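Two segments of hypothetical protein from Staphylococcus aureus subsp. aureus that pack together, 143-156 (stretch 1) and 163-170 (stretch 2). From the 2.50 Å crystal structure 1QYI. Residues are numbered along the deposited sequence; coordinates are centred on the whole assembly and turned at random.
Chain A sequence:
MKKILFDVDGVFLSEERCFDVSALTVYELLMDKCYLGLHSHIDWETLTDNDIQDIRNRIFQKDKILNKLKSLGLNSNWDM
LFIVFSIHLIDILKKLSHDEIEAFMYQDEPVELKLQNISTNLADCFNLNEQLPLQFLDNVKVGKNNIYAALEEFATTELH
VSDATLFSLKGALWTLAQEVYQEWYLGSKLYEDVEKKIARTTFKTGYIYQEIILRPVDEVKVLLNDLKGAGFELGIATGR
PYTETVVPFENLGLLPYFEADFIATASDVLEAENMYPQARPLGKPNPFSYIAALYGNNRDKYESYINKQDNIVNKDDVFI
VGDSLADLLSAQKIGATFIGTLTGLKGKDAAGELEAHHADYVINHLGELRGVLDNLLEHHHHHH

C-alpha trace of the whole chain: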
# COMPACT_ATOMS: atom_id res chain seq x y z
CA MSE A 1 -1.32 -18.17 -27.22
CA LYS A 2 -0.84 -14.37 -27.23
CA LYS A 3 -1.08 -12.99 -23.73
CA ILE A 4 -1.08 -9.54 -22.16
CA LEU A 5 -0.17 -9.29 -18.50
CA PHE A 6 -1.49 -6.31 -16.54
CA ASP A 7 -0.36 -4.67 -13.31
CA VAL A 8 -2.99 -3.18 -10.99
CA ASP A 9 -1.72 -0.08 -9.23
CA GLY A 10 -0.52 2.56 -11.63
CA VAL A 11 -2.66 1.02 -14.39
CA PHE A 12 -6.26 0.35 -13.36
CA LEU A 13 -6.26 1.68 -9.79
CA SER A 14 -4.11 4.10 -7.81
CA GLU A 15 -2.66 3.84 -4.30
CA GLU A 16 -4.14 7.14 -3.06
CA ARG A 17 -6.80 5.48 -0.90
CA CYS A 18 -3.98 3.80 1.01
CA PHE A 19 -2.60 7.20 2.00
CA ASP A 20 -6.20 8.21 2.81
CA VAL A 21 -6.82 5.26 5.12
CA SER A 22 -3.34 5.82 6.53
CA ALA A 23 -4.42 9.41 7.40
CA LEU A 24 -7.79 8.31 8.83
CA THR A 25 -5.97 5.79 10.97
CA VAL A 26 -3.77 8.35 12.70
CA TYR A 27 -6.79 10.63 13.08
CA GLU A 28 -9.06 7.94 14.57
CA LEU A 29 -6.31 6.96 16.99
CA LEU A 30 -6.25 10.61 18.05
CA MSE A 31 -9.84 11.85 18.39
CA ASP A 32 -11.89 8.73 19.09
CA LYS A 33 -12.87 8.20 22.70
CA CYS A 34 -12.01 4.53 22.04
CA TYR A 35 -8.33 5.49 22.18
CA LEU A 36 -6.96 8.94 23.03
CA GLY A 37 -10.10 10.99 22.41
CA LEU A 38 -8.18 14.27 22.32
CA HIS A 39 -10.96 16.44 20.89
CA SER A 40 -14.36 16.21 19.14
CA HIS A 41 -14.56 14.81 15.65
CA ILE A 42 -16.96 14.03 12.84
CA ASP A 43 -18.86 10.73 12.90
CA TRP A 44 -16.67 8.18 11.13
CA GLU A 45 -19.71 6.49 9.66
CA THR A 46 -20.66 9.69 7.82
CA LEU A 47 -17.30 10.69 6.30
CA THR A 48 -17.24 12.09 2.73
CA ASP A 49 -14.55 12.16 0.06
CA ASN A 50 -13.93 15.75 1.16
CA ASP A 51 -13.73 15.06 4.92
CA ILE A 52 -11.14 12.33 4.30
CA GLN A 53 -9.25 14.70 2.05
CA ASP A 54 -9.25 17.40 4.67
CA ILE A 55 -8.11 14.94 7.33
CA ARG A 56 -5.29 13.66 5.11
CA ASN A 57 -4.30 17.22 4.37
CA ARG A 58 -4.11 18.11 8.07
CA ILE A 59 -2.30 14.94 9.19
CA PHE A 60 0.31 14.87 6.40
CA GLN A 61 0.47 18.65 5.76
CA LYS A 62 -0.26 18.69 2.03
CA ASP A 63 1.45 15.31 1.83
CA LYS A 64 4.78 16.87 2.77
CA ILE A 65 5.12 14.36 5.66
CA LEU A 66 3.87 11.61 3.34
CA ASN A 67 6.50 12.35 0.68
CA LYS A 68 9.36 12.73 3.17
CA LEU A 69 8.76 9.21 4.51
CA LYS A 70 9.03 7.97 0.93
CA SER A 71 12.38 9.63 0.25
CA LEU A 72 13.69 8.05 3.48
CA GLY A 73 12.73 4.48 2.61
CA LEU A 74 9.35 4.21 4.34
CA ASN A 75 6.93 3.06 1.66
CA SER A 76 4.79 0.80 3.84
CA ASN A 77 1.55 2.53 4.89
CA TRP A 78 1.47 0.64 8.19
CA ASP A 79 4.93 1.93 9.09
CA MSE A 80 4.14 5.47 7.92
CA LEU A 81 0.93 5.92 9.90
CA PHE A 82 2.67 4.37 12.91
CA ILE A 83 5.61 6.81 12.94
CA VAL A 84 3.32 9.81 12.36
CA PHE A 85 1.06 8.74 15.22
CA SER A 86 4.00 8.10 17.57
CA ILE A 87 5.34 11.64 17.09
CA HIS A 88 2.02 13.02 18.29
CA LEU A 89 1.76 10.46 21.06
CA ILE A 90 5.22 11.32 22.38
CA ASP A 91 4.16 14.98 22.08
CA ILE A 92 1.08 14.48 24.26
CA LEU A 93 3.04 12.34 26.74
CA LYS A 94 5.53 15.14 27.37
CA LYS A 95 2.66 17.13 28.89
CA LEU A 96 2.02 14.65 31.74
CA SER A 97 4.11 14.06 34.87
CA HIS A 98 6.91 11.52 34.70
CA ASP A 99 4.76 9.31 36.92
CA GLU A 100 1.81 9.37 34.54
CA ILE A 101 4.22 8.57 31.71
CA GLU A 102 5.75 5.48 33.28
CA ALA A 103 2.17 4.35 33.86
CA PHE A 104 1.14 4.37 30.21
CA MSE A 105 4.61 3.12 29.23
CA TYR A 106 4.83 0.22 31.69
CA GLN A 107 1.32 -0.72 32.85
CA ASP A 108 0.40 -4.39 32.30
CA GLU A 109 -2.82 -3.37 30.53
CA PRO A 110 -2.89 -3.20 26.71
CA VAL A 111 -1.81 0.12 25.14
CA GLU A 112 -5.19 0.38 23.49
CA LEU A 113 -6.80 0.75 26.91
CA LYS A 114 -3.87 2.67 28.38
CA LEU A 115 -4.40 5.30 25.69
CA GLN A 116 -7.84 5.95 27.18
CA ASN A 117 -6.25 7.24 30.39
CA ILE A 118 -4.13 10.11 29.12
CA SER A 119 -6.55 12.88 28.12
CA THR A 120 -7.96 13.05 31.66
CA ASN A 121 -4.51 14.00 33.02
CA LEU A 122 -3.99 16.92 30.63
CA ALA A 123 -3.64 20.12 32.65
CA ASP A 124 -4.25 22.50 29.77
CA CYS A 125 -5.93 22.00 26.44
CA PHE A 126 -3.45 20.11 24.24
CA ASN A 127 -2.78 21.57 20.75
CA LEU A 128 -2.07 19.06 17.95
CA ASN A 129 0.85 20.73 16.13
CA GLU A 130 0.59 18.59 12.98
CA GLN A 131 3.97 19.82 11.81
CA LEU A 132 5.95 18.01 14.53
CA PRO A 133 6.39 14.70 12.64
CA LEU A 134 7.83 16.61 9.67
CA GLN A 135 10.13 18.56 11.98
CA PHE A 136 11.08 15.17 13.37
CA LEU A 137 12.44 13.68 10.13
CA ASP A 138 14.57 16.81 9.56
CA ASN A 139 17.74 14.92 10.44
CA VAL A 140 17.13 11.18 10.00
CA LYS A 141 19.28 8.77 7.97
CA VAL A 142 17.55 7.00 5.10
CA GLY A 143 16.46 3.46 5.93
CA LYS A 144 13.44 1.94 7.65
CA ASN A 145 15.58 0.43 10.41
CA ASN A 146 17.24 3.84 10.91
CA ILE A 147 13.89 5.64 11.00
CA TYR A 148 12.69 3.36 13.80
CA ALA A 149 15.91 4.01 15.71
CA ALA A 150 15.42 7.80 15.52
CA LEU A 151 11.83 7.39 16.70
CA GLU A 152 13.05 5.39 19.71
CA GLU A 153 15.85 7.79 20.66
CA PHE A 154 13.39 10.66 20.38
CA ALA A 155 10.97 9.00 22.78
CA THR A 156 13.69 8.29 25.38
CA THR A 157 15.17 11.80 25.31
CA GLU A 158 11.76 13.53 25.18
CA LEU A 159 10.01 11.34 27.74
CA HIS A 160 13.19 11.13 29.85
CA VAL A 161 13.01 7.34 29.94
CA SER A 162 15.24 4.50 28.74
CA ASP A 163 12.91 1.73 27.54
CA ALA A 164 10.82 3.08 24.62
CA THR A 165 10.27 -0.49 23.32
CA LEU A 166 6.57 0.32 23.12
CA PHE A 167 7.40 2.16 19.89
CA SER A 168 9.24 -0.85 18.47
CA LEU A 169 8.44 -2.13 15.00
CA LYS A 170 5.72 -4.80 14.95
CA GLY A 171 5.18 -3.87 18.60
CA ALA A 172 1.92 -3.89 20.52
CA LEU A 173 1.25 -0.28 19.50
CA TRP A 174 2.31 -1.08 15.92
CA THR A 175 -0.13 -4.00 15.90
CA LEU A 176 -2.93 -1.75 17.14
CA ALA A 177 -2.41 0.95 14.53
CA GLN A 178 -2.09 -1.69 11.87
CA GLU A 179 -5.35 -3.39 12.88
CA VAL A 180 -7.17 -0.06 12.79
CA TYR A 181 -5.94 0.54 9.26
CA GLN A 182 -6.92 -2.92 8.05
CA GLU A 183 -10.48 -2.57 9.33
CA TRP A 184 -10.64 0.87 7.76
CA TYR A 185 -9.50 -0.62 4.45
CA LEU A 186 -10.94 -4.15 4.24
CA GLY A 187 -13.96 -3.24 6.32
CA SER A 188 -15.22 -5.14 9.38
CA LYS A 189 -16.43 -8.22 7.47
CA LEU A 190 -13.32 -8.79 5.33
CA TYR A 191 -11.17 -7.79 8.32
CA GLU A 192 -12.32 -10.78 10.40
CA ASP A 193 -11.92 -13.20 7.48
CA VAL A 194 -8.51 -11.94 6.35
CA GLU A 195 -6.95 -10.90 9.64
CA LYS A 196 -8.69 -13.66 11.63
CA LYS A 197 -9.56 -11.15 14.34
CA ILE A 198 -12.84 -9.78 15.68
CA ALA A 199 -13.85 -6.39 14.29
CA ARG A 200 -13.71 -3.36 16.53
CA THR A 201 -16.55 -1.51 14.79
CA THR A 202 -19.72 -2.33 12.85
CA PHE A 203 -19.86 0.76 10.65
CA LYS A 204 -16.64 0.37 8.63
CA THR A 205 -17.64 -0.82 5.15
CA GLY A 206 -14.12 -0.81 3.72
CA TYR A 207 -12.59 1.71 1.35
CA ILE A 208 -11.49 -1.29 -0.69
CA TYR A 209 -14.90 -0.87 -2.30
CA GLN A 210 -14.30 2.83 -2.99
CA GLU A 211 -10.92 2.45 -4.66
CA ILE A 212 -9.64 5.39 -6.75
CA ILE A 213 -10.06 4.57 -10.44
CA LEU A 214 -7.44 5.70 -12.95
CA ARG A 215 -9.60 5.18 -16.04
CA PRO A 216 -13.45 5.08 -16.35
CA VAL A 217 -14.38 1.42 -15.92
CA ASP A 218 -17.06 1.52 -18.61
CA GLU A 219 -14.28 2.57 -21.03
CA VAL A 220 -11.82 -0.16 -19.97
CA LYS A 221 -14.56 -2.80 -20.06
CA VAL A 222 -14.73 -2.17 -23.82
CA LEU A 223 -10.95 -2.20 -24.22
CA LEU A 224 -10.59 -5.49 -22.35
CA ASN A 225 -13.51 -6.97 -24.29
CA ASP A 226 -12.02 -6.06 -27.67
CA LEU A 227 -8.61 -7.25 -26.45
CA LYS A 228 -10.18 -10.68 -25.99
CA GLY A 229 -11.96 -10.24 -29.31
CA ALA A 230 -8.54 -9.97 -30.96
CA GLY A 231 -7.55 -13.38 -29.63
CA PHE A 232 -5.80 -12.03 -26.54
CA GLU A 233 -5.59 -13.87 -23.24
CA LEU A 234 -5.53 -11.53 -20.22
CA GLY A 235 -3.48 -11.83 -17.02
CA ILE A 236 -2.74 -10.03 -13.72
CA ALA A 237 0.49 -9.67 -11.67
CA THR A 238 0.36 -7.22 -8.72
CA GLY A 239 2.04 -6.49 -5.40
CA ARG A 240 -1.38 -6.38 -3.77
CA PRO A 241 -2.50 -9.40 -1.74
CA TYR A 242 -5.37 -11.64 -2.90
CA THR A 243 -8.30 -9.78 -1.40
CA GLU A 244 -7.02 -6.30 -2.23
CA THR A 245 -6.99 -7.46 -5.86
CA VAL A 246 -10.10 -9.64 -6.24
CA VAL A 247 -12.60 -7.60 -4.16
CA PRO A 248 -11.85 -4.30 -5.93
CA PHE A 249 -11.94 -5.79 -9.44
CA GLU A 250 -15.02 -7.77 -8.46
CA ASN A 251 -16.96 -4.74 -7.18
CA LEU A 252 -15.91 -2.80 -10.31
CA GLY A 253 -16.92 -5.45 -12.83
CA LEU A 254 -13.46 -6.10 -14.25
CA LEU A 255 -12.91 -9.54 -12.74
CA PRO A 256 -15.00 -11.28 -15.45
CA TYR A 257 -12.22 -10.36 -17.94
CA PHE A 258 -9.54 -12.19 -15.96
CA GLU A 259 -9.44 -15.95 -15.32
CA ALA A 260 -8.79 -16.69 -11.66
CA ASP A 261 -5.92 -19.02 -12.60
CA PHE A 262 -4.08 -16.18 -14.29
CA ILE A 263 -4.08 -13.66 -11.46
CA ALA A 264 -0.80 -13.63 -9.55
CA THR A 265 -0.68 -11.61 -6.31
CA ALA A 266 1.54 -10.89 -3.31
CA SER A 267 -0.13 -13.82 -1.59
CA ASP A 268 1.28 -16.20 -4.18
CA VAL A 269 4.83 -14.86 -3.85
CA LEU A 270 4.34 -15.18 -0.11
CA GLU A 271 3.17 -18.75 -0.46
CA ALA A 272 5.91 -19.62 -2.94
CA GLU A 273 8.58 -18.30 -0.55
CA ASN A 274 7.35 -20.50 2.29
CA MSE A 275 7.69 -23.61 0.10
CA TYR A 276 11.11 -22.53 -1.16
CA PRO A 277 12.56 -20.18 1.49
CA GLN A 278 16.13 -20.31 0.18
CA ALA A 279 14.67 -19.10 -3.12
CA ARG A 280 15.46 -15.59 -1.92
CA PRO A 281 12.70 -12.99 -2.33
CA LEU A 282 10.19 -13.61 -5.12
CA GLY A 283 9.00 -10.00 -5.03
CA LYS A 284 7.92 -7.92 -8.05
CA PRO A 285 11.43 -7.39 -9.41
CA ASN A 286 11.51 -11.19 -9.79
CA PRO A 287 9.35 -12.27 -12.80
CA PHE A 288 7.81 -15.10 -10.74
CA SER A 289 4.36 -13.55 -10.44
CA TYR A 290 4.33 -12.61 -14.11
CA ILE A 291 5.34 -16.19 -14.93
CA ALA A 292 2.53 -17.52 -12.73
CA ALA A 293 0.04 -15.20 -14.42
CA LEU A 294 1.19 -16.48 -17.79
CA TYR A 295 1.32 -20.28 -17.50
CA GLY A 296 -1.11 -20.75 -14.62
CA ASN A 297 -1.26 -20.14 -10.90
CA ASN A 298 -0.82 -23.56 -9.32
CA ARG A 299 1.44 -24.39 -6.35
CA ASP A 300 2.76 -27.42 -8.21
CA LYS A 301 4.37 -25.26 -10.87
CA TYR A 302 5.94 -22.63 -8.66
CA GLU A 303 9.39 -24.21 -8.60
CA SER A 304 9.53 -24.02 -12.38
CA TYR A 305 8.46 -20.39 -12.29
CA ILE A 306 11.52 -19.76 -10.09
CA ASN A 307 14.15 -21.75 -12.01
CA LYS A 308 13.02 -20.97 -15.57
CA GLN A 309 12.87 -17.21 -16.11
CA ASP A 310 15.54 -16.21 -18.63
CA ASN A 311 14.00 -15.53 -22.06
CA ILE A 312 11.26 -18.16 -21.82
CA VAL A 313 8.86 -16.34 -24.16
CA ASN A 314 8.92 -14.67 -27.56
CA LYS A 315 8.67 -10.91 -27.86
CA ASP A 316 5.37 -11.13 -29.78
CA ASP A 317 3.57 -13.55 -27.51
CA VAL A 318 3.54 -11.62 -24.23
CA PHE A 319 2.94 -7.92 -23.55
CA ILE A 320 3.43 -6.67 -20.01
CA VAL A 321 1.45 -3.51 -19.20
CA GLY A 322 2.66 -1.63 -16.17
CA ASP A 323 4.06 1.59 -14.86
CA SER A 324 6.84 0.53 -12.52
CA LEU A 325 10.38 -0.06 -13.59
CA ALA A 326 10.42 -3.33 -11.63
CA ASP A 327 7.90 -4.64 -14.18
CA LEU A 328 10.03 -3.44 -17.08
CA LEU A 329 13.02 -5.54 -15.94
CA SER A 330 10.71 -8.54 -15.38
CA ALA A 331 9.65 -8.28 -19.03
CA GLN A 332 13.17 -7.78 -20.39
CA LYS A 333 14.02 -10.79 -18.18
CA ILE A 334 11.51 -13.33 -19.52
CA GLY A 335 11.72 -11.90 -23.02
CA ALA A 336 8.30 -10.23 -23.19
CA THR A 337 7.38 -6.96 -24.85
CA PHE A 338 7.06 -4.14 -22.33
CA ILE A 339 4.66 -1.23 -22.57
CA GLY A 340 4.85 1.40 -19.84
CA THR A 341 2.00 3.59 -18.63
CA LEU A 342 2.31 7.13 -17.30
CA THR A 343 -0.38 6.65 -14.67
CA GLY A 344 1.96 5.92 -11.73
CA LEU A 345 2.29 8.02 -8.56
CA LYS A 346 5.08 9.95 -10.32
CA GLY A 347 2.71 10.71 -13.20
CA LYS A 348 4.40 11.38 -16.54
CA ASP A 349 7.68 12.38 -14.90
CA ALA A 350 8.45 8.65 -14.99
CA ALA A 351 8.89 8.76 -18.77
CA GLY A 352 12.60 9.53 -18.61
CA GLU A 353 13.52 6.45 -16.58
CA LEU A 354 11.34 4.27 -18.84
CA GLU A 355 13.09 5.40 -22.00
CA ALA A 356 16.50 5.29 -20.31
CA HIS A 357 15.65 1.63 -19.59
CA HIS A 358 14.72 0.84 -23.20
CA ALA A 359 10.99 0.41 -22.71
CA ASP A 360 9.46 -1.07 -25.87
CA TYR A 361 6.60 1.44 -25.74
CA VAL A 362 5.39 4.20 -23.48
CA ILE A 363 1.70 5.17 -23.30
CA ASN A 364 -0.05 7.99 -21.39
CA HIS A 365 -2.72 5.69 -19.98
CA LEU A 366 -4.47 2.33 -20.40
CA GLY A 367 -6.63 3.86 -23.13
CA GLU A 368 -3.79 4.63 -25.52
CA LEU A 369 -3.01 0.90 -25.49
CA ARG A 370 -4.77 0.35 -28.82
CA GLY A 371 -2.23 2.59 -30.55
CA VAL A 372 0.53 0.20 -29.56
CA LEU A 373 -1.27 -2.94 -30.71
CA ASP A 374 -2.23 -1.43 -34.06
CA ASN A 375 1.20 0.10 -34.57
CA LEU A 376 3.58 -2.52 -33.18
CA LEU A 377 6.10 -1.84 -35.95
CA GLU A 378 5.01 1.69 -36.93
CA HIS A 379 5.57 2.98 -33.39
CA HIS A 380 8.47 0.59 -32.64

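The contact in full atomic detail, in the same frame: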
# COMPACT_ATOMS: atom_id res chain seq x y z
N GLY A 143 16.48 4.86 5.53
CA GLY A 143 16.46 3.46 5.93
C GLY A 143 15.44 3.16 7.01
O GLY A 143 15.53 3.69 8.12
N LYS A 144 14.48 2.29 6.70
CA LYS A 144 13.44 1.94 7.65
C LYS A 144 14.00 1.70 9.05
O LYS A 144 13.58 2.33 10.02
CB LYS A 144 12.67 0.70 7.17
CG LYS A 144 11.51 0.31 8.07
CD LYS A 144 10.77 -0.89 7.50
CE LYS A 144 9.80 -1.49 8.51
NZ LYS A 144 9.03 -2.59 7.90
N ASN A 145 14.95 0.77 9.14
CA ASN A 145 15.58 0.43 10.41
C ASN A 145 16.07 1.68 11.15
O ASN A 145 15.88 1.83 12.36
CB ASN A 145 16.76 -0.53 10.17
CG ASN A 145 17.76 0.00 9.16
OD1 ASN A 145 18.87 -0.52 9.04
ND2 ASN A 145 17.38 1.05 8.43
N ASN A 146 16.70 2.58 10.39
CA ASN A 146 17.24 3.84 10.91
C ASN A 146 16.14 4.78 11.38
O ASN A 146 16.29 5.49 12.37
CB ASN A 146 18.07 4.54 9.82
CG ASN A 146 19.14 3.65 9.23
OD1 ASN A 146 20.03 3.19 9.95
ND2 ASN A 146 19.07 3.39 7.93
N ILE A 147 15.03 4.79 10.65
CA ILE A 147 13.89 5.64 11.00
C ILE A 147 13.33 5.20 12.34
O ILE A 147 13.00 6.03 13.18
CB ILE A 147 12.78 5.55 9.94
CG1 ILE A 147 13.30 6.10 8.60
CG2 ILE A 147 11.54 6.32 10.41
CD1 ILE A 147 12.38 5.87 7.44
N TYR A 148 13.21 3.89 12.54
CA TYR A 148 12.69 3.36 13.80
C TYR A 148 13.62 3.66 14.97
O TYR A 148 13.18 3.84 16.10
CB TYR A 148 12.44 1.85 13.69
CG TYR A 148 11.05 1.52 13.21
CD1 TYR A 148 10.70 1.66 11.86
CD2 TYR A 148 10.05 1.16 14.12
CE1 TYR A 148 9.38 1.47 11.44
CE2 TYR A 148 8.73 0.97 13.71
CZ TYR A 148 8.40 1.13 12.37
OH TYR A 148 7.08 0.99 11.99
N ALA A 149 14.92 3.72 14.68
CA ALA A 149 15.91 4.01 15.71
C ALA A 149 15.78 5.47 16.16
O ALA A 149 15.87 5.77 17.35
CB ALA A 149 17.32 3.75 15.17
N ALA A 150 15.57 6.38 15.20
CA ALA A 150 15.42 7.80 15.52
C ALA A 150 14.17 7.99 16.37
O ALA A 150 14.18 8.73 17.36
CB ALA A 150 15.30 8.61 14.23
N LEU A 151 13.09 7.31 15.99
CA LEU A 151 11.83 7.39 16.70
C LEU A 151 11.98 6.94 18.15
O LEU A 151 11.36 7.51 19.05
CB LEU A 151 10.77 6.52 16.00
CG LEU A 151 9.52 6.17 16.80
CD1 LEU A 151 8.82 7.44 17.23
CD2 LEU A 151 8.60 5.30 15.96
N GLU A 152 12.81 5.93 18.37
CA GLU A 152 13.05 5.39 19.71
C GLU A 152 13.90 6.31 20.58
O GLU A 152 13.62 6.51 21.76
CB GLU A 152 13.73 4.02 19.60
CG GLU A 152 13.81 3.24 20.89
CD GLU A 152 14.18 1.79 20.64
OE1 GLU A 152 15.30 1.54 20.14
OE2 GLU A 152 13.34 0.91 20.91
N GLU A 153 14.95 6.87 19.98
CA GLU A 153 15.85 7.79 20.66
C GLU A 153 15.09 9.04 21.04
O GLU A 153 15.29 9.61 22.11
CB GLU A 153 17.02 8.14 19.73
CG GLU A 153 17.73 9.47 20.02
CD GLU A 153 18.84 9.37 21.05
OE1 GLU A 153 18.54 9.05 22.22
OE2 GLU A 153 20.01 9.62 20.67
N PHE A 154 14.20 9.48 20.15
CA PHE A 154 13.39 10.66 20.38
C PHE A 154 12.49 10.48 21.58
O PHE A 154 12.34 11.38 22.41
CB PHE A 154 12.54 10.94 19.14
CG PHE A 154 11.77 12.22 19.20
CD1 PHE A 154 12.43 13.44 19.07
CD2 PHE A 154 10.39 12.21 19.36
CE1 PHE A 154 11.72 14.63 19.10
CE2 PHE A 154 9.67 13.40 19.39
CZ PHE A 154 10.34 14.61 19.26
N ALA A 155 11.87 9.30 21.67
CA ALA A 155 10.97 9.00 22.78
C ALA A 155 11.71 8.96 24.12
O ALA A 155 11.20 9.47 25.12
CB ALA A 155 10.26 7.68 22.52
N THR A 156 12.91 8.37 24.14
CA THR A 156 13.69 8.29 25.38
C THR A 156 14.16 9.66 25.87
O THR A 156 14.05 9.97 27.05
CB THR A 156 14.94 7.38 25.24
OG1 THR A 156 15.90 8.02 24.40
CG2 THR A 156 14.57 6.03 24.65
N ASP A 163 13.52 2.85 28.25
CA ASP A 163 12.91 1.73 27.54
C ASP A 163 12.52 2.16 26.12
O ASP A 163 13.33 2.08 25.19
CB ASP A 163 11.70 1.21 28.33
CG ASP A 163 11.37 -0.25 28.01
OD1 ASP A 163 10.77 -0.93 28.88
OD2 ASP A 163 11.69 -0.70 26.89
N ALA A 164 11.29 2.64 25.94
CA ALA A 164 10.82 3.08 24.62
C ALA A 164 10.61 1.91 23.64
O ALA A 164 10.57 2.13 22.43
CB ALA A 164 11.80 4.10 24.03
N THR A 165 10.48 0.69 24.17
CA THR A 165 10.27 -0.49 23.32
C THR A 165 8.82 -0.60 22.90
O THR A 165 8.46 -1.46 22.10
CB THR A 165 10.66 -1.81 24.04
OG1 THR A 165 9.99 -1.90 25.30
CG2 THR A 165 12.16 -1.89 24.24
N LEU A 166 7.99 0.29 23.44
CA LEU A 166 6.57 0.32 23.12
C LEU A 166 6.41 0.81 21.68
O LEU A 166 5.44 0.47 21.01
CB LEU A 166 5.86 1.28 24.07
CG LEU A 166 4.33 1.19 24.11
CD1 LEU A 166 3.93 -0.05 24.90
CD2 LEU A 166 3.76 2.44 24.77
N PHE A 167 7.38 1.60 21.23
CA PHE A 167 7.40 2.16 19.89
C PHE A 167 8.14 1.28 18.89
O PHE A 167 8.39 1.68 17.75
CB PHE A 167 8.06 3.55 19.90
CG PHE A 167 7.35 4.56 20.76
CD1 PHE A 167 6.03 4.90 20.49
CD2 PHE A 167 8.00 5.15 21.84
CE1 PHE A 167 5.35 5.81 21.30
CE2 PHE A 167 7.34 6.07 22.65
CZ PHE A 167 6.01 6.39 22.38
N SER A 168 8.52 0.08 19.32
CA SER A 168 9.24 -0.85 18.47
C SER A 168 8.40 -1.31 17.29
O SER A 168 7.17 -1.34 17.35
CB SER A 168 9.66 -2.09 19.28
OG SER A 168 8.52 -2.86 19.65
N LEU A 169 9.09 -1.65 16.21
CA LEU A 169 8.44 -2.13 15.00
C LEU A 169 7.68 -3.42 15.32
O LEU A 169 8.13 -4.23 16.14
CB LEU A 169 9.51 -2.40 13.95
CG LEU A 169 9.03 -3.09 12.69
CD1 LEU A 169 7.87 -2.30 12.08
CD2 LEU A 169 10.17 -3.22 11.70
N LYS A 170 6.52 -3.61 14.70
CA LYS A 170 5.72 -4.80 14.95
C LYS A 170 5.39 -4.95 16.44
O LYS A 170 5.05 -6.04 16.91
CB LYS A 170 6.46 -6.05 14.44
CG LYS A 170 6.47 -6.23 12.93
CD LYS A 170 5.17 -6.88 12.45
CE LYS A 170 5.17 -7.12 10.94
NZ LYS A 170 6.38 -7.87 10.48

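Two segments can pack without a single hydrogen bond between them when each offers the other an apolar surface. The contact between a helix, residues 144-156, and the irregular segment 163-170 is a compact example, burying 481 Å² in all. At its centre lie small and aromatic side chains. Ala-155 and Phe-167 both point toward the opposing stretch, and the methyl CB of Ala-155 comes within 3.3 Å of CE2 of the Phe-167 ring, a tight van der Waals contact. Ala-164 also turns its methyl inward; its CB is 4.2 Å from CB of Ala-155 and 3.4 Å from CG2 of Thr-156. The backbones come close here, with the CA atoms of Glu-152 and Ala-164 5.9 Å apart. One turn back along the helix, Leu-151 reaches Phe-167 with its branched end, CG of Leu-151 lying 4.3 Å from CB of Phe-167.

Farther toward the start of the helix, the segment passes Tyr-148, where the CA atoms of Tyr-148 and Leu-169 are 7.0 Å apart. Leu-169 CB sits over one face of the tyrosine ring, 3.5 Å from Tyr-148 CE2, while the carbonyl oxygen of Phe-167 lies near the ring plane at its edge, 4.0 Å from Tyr-148 CD2. The ring thus meets side chain and backbone at once, and its hydroxyl is hydrogen-bonded elsewhere in the structure. Lys-144 extends the apolar surface with its aliphatic chain: all four chi angles are t, and CE lies 3.6 Å from CD2 of Leu-169.

At the polar margin, Glu-152 packs its CG 3.8 Å from CB of Ala-164, using the methylene part of an acidic side chain as apolar surface. Its OE2 is 3.4 Å from the carbonyl O of Ala-164, but both atoms are acceptors, so this is proximity without a bond.

Several polar groups find partners within their own stretch. Backbone i to i+4 hydrogen bonds run through the helix, beginning with Ile-147 N to Gly-143 O at 2.8 Å, and Thr-156 OG1 donates to Glu-153 O at 2.9 Å. The irregular segment is braced by its own side chains: Thr-165 OG1 donates to Asp-163 OD2 at 2.6 Å, and Ser-168 OG to Thr-165 O at 2.8 Å. Asp-163, Thr-165 and Ser-168 all direct their CA-to-CB bonds away from the helix, leaving Ala-164, Phe-167 and Leu-169 to face it.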